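PDB 2XHS: nuclear hormone receptor FTZ-F1 from Drosophila melanogaster, which probably regulates transcription as an NR5A-class nuclear receptor, using its ligand-binding domain to engage the Fushi tarazu protein. Local coordinates for residues A[97-100]-A[101-105]; A[145-148]-A[149-152]. All blocks are in the same frame, centred on the assembly; numbering follows the deposited sequence.

Contact 1: A[97-100]-A[101-105]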
ATOM      1  N   LEU A  97       6.431  -0.637  -3.146  1.00 40.29           N
ATOM      2  CA  LEU A  97       7.788  -0.780  -2.767  1.00 39.62           C
ATOM      3  C   LEU A  97       8.020  -2.224  -2.527  1.00 39.88           C
ATOM      4  O   LEU A  97       9.035  -2.741  -2.846  1.00 41.03           O
ATOM      5  CB  LEU A  97       8.061   0.027  -1.533  1.00 38.77           C
ATOM      6  CG  LEU A  97       8.646   1.355  -1.919  1.00 39.06           C
ATOM      7  CD1 LEU A  97       8.644   2.213  -0.764  1.00 42.84           C
ATOM      8  CD2 LEU A  97      10.017   1.133  -2.352  1.00 38.72           C
ATOM      9  N   HIS A  98       7.059  -2.885  -1.948  1.00 39.03           N
ATOM     10  CA  HIS A  98       7.196  -4.283  -1.663  1.00 38.80           C
ATOM     11  C   HIS A  98       7.334  -5.176  -2.867  1.00 39.37           C
ATOM     12  O   HIS A  98       8.123  -6.054  -2.892  1.00 39.93           O
ATOM     13  CB  HIS A  98       5.967  -4.663  -0.900  1.00 38.73           C
ATOM     14  CG  HIS A  98       5.723  -6.122  -0.788  1.00 40.00           C
ATOM     15  ND1 HIS A  98       4.567  -6.708  -1.219  1.00 39.68           N
ATOM     16  CD2 HIS A  98       6.451  -7.099  -0.227  1.00 41.77           C
ATOM     17  CE1 HIS A  98       4.607  -7.993  -0.965  1.00 39.49           C
ATOM     18  NE2 HIS A  98       5.743  -8.254  -0.366  1.00 42.17           N
ATOM     19  N   HIS A  99       6.496  -4.994  -3.845  1.00 39.92           N
ATOM     20  CA  HIS A  99       6.539  -5.797  -5.031  1.00 39.65           C
ATOM     21  C   HIS A  99       7.712  -5.580  -5.907  1.00 40.05           C
ATOM     22  O   HIS A  99       8.197  -6.463  -6.534  1.00 38.92           O
ATOM     23  CB  HIS A  99       5.251  -5.643  -5.780  1.00 39.66           C
ATOM     24  CG  HIS A  99       4.101  -6.228  -5.055  1.00 41.08           C
ATOM     25  ND1 HIS A  99       3.881  -7.574  -4.988  1.00 42.77           N
ATOM     26  CD2 HIS A  99       3.135  -5.656  -4.321  1.00 42.95           C
ATOM     27  CE1 HIS A  99       2.816  -7.806  -4.261  1.00 45.73           C
ATOM     28  NE2 HIS A  99       2.341  -6.657  -3.846  1.00 42.98           N
ATOM     29  N   ARG A 100       8.123  -4.351  -6.000  1.00 40.73           N
ATOM     30  CA  ARG A 100       9.209  -4.031  -6.840  1.00 41.41           C
ATOM     31  C   ARG A 100      10.410  -4.717  -6.306  1.00 41.54           C
ATOM     32  O   ARG A 100      11.241  -5.161  -7.046  1.00 42.65           O
ATOM     33  CB  ARG A 100       9.420  -2.546  -6.843  1.00 41.26           C
ATOM     34  CG  ARG A 100       9.621  -1.986  -8.182  1.00 44.32           C
ATOM     35  CD  ARG A 100      10.459  -0.781  -8.104  1.00 49.01           C
ATOM     36  NE  ARG A 100      10.864  -0.308  -9.414  1.00 49.25           N
ATOM     37  CZ  ARG A 100      11.915   0.451  -9.624  1.00 48.57           C
ATOM     38  NH1 ARG A 100      12.657   0.828  -8.622  1.00 48.50           N
ATOM     39  NH2 ARG A 100      12.211   0.843 -10.827  1.00 50.34           N
ATOM     40  N   ILE A 101      10.545  -4.741  -5.001  1.00 41.14           N
ATOM     41  CA  ILE A 101      11.702  -5.368  -4.423  1.00 41.51           C
ATOM     42  C   ILE A 101      11.576  -6.833  -4.189  1.00 41.30           C
ATOM     43  O   ILE A 101      12.415  -7.588  -4.583  1.00 44.09           O
ATOM     44  CB  ILE A 101      11.972  -4.840  -3.054  1.00 41.26           C
ATOM     45  CG1 ILE A 101      12.684  -3.515  -3.104  1.00 41.61           C
ATOM     46  CG2 ILE A 101      12.855  -5.764  -2.375  1.00 42.84           C
ATOM     47  CD1 ILE A 101      12.518  -2.722  -1.902  1.00 33.79           C
ATOM     48  N   HIS A 102      10.556  -7.235  -3.476  1.00 39.19           N
ATOM     49  CA  HIS A 102      10.341  -8.629  -3.189  1.00 36.79           C
ATOM     50  C   HIS A 102       9.990  -9.534  -4.326  0.98 35.70           C
ATOM     51  O   HIS A 102      10.419 -10.642  -4.357  0.32 34.91           O
ATOM     52  CB  HIS A 102       9.280  -8.782  -2.137  1.00 36.53           C
ATOM     53  CG  HIS A 102       9.569  -8.053  -0.881  1.00 36.70           C
ATOM     54  ND1 HIS A 102      10.810  -8.021  -0.314  1.00 37.86           N
ATOM     55  CD2 HIS A 102       8.768  -7.349  -0.063  1.00 40.19           C
ATOM     56  CE1 HIS A 102      10.774  -7.302   0.782  1.00 38.67           C
ATOM     57  NE2 HIS A 102       9.541  -6.893   0.961  1.00 40.82           N
ATOM     58  N   ASN A 103       9.147  -9.083  -5.228  1.00 36.48           N
ATOM     59  CA  ASN A 103       8.607  -9.928  -6.265  1.00 37.30           C
ATOM     60  C   ASN A 103       9.007  -9.664  -7.681  1.00 37.69           C
ATOM     61  O   ASN A 103       8.418 -10.179  -8.585  1.00 37.16           O
ATOM     62  CB  ASN A 103       7.109  -9.940  -6.162  1.00 36.67           C
ATOM     63  CG  ASN A 103       6.654 -10.252  -4.803  1.00 37.70           C
ATOM     64  OD1 ASN A 103       7.052 -11.222  -4.244  1.00 34.74           O
ATOM     65  ND2 ASN A 103       5.809  -9.439  -4.261  1.00 40.77           N
ATOM     66  N   GLY A 104       9.999  -8.829  -7.862  1.00 38.02           N
ATOM     67  CA  GLY A 104      10.519  -8.525  -9.162  1.00 39.37           C
ATOM     68  C   GLY A 104       9.614  -7.949 -10.197  1.00 40.30           C
ATOM     69  O   GLY A 104       9.749  -8.247 -11.354  1.00 42.35           O
ATOM     70  N   LEU A 105       8.701  -7.112  -9.764  1.00 41.11           N
ATOM     71  CA  LEU A 105       7.788  -6.413 -10.611  1.00 40.22           C
ATOM     72  C   LEU A 105       8.586  -5.421 -11.389  1.00 41.88           C
ATOM     73  O   LEU A 105       9.439  -4.764 -10.853  1.00 42.19           O
ATOM     74  CB  LEU A 105       6.787  -5.732  -9.717  1.00 40.00           C
ATOM     75  CG  LEU A 105       5.433  -5.214 -10.138  1.00 35.33           C
ATOM     76  CD1 LEU A 105       5.507  -3.788 -10.253  1.00 37.20           C
ATOM     77  CD2 LEU A 105       5.128  -5.781 -11.433  1.00 36.60           C
TER

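Contact 2: A[145-148]-A[149-152]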
ATOM      1  N   LYS A 145      17.706  -4.594   4.469  1.00 42.20           N
ATOM      2  CA  LYS A 145      17.178  -5.920   4.384  1.00 42.04           C
ATOM      3  C   LYS A 145      15.696  -5.989   4.584  1.00 41.55           C
ATOM      4  O   LYS A 145      15.206  -6.885   5.197  1.00 42.53           O
ATOM      5  CB  LYS A 145      17.856  -6.777   5.401  1.00 42.69           C
ATOM      6  CG  LYS A 145      19.321  -6.608   5.431  1.00 46.48           C
ATOM      7  CD  LYS A 145      19.966  -7.501   4.439  1.00 53.31           C
ATOM      8  CE  LYS A 145      21.467  -7.408   4.453  1.00 51.82           C
ATOM      9  NZ  LYS A 145      22.074  -8.395   5.353  1.00 51.20           N
ATOM     10  N   PHE A 146      14.975  -5.083   3.968  1.00 40.34           N
ATOM     11  CA  PHE A 146      13.545  -5.010   4.093  1.00 39.93           C
ATOM     12  C   PHE A 146      12.982  -6.345   3.729  1.00 40.01           C
ATOM     13  O   PHE A 146      13.246  -6.844   2.679  1.00 42.37           O
ATOM     14  CB  PHE A 146      13.105  -3.993   3.051  1.00 39.28           C
ATOM     15  CG  PHE A 146      11.646  -3.700   3.026  1.00 39.42           C
ATOM     16  CD1 PHE A 146      10.967  -3.421   4.157  1.00 39.64           C
ATOM     17  CD2 PHE A 146      10.977  -3.654   1.846  1.00 34.38           C
ATOM     18  CE1 PHE A 146       9.667  -3.139   4.101  1.00 38.66           C
ATOM     19  CE2 PHE A 146       9.688  -3.371   1.806  1.00 31.77           C
ATOM     20  CZ  PHE A 146       9.031  -3.123   2.924  1.00 36.13           C
ATOM     21  N   ASP A 147      12.183  -6.928   4.593  1.00 38.25           N
ATOM     22  CA  ASP A 147      11.666  -8.243   4.329  1.00 37.96           C
ATOM     23  C   ASP A 147      10.174  -8.290   4.410  1.00 38.25           C
ATOM     24  O   ASP A 147       9.557  -7.318   4.671  1.00 37.97           O
ATOM     25  CB  ASP A 147      12.310  -9.287   5.221  1.00 38.47           C
ATOM     26  CG  ASP A 147      11.637  -9.424   6.492  1.00 37.87           C
ATOM     27  OD1 ASP A 147      10.601  -8.812   6.605  1.00 40.90           O
ATOM     28  OD2 ASP A 147      12.103 -10.142   7.360  1.00 34.76           O
HETATM   29  N   MSE A 148       9.598  -9.442   4.157  1.00 39.22           N
HETATM   30  CA  MSE A 148       8.171  -9.576   4.151  1.00 39.90           C
HETATM   31  C   MSE A 148       7.626  -9.243   5.505  1.00 38.52           C
HETATM   32  O   MSE A 148       6.583  -8.695   5.634  1.00 37.69           O
HETATM   33  CB  MSE A 148       7.797 -10.988   3.768  1.00 40.48           C
HETATM   34  CG  MSE A 148       6.336 -11.359   3.909  1.00 47.22           C
HETATM   35 SE   MSE A 148       5.182 -10.749   2.577  1.00 65.46          SE
HETATM   36  CE  MSE A 148       4.147 -12.217   2.315  1.00 64.38           C
ATOM     37  N   GLY A 149       8.345  -9.593   6.535  1.00 38.73           N
ATOM     38  CA  GLY A 149       7.915  -9.286   7.868  1.00 37.99           C
ATOM     39  C   GLY A 149       7.871  -7.828   8.194  1.00 38.40           C
ATOM     40  O   GLY A 149       6.978  -7.367   8.825  1.00 38.52           O
ATOM     41  N   ASP A 150       8.877  -7.115   7.756  1.00 37.08           N
ATOM     42  CA  ASP A 150       8.957  -5.712   7.965  1.00 35.96           C
ATOM     43  C   ASP A 150       7.837  -5.020   7.285  1.00 36.66           C
ATOM     44  O   ASP A 150       7.262  -4.126   7.806  1.00 38.85           O
ATOM     45  CB  ASP A 150      10.232  -5.198   7.346  1.00 36.14           C
ATOM     46  CG  ASP A 150      11.433  -5.711   8.000  1.00 38.06           C
ATOM     47  OD1 ASP A 150      11.440  -5.771   9.206  1.00 40.76           O
ATOM     48  OD2 ASP A 150      12.392  -6.023   7.329  1.00 39.46           O
ATOM     49  N   TYR A 151       7.554  -5.441   6.079  1.00 35.63           N
ATOM     50  CA  TYR A 151       6.561  -4.822   5.250  1.00 35.68           C
ATOM     51  C   TYR A 151       5.166  -4.867   5.812  1.00 35.98           C
ATOM     52  O   TYR A 151       4.435  -3.951   5.662  1.00 37.47           O
ATOM     53  CB  TYR A 151       6.629  -5.436   3.861  1.00 35.70           C
ATOM     54  CG  TYR A 151       5.364  -5.407   3.063  1.00 38.05           C
ATOM     55  CD1 TYR A 151       4.940  -4.268   2.453  1.00 41.07           C
ATOM     56  CD2 TYR A 151       4.606  -6.525   2.909  1.00 38.21           C
ATOM     57  CE1 TYR A 151       3.814  -4.240   1.749  1.00 41.38           C
ATOM     58  CE2 TYR A 151       3.471  -6.489   2.209  1.00 40.86           C
ATOM     59  CZ  TYR A 151       3.087  -5.346   1.623  1.00 41.25           C
ATOM     60  OH  TYR A 151       1.951  -5.303   0.900  1.00 45.49           O
ATOM     61  N   VAL A 152       4.772  -5.957   6.414  1.00 36.38           N
ATOM     62  CA  VAL A 152       3.471  -6.025   7.018  1.00 37.71           C
ATOM     63  C   VAL A 152       3.289  -5.172   8.237  1.00 38.16           C
ATOM     64  O   VAL A 152       2.255  -4.645   8.467  1.00 38.27           O
ATOM     65  CB  VAL A 152       3.026  -7.447   7.285  1.00 37.26           C
ATOM     66  CG1 VAL A 152       2.751  -8.105   6.022  1.00 36.74           C
ATOM     67  CG2 VAL A 152       4.078  -8.182   7.948  1.00 40.38           C
TER

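Contact 1: A[97-100]-A[101-105]
H99, in the last turn of helix 77-102, and N103, just past its end, bring polar side-chain atoms together: ND1 of H99 is 2.8 Å from ND2 of N103. The amide comes at the imidazole obliquely, and ND2 also makes a weak hydrogen bond to D24. With CG of H99 set opposite the carbonyl carbon (chi1 -67°), the ring swings to the side where W27 stacks on it, while ND1 of H98 sits over the ring centre, 3.4 Å above its plane. Replacing H99 by an alanine would remove the ring, which would probably open a gap against W27 and leave H98 ND1 and N103 ND2 without the imidazole they lie against.

H98 and H102 form a second pair. Their rings meet rim to rim, neither covering the other, with centroids 4.6 Å apart and planes at 66°; their closest carbons are modelled too near to be trusted. In the backbone, H102 N donates to H98 O at 2.8 Å.

The turn itself is closed on H99 O, which accepts from N103 N at 3.1 Å and, weakly, from L105 N at 3.3 Å. G104, with phi at 59°, bends the chain back for the second bond, and L105 CB comes 3.6 Å from the same oxygen. R100 reaches outward as an extended chain, its guanidinium held by D107 in a salt bridge and by N135 and Q138 in hydrogen bonds. I101 and L97 both lean on helix 135-143.

Chemically, one carbonyl, H99 O, ties the last turn to the chain leaving it, while the charge of R100 is matched by D107 just beyond the turn.

Contact 2: A[145-148]-A[149-152]
D147 and D150 form a capping box at the start of helix 148-159, D147 standing at the N-cap and each aspartate side chain accepting from the other's backbone amide. K145, with positive phi, ends helix 135-143 in a Schellman motif, and F146 alone stands between it and the N-cap.

D150 is worth following outward. Its CB packs against F146 CD1 at 3.7 Å and lies close to the D147 carbonyl oxygen. CG is placed beside the backbone N (chi1 -65°), which turns the carboxylate back over the N-terminus of the helix. There OD2 takes the hydrogen of D147 N at 2.9 Å, on the anti side and 21° out of the carboxylate plane, and the same oxygen carries a salt bridge to K198.

The reciprocal bond runs from D150 N to D147 OD1, 2.7 Å, though the position of OD1 is less certain. The two carboxylates are stacked with planes 22° apart, and OD1 of D147 approaches OD2 of D150 to 3.4 Å; K198 probably offsets the crowding of like charge, while Y192 hydrogen-bonds D147 OD2.

The F146 side chain runs past that of D150 in the opposite direction, and its CZ lies 3.5 Å from Y151 CB. The first regular helical bond, Y151 N to D147 O, is 3.1 Å long. Y151 sends its hydroxyl to D95 on helix 77-102, while the bent chain of M148, a selenomethionine, makes an oblique Met-aromatic contact with its ring, SE standing 4.3 Å from Y151 CD2.

Overall arrangement
Contact 1 closes the C-terminal end of helix 77-102 and contact 2 opens helix 148-159; the two ends pack on each other within the helical ligand-binding domain of this receptor. Their centres are about 11 Å apart and their side chains interlock. The H98 ring stacks on that of Y151, with H98 CB 3.4 Å from Y151 CE1, while H98 NE2 lies 3.9 Å from M148 SE. H102 meets the ring of F146 with the planes at about 25°, so two of the three histidines of 97-105 meet aromatic rings of 145-152, while H99 turns to W27. The chain passes between them through the strand pair 108-110 and 116-118 and helix 135-143, which packs on L97 and I101.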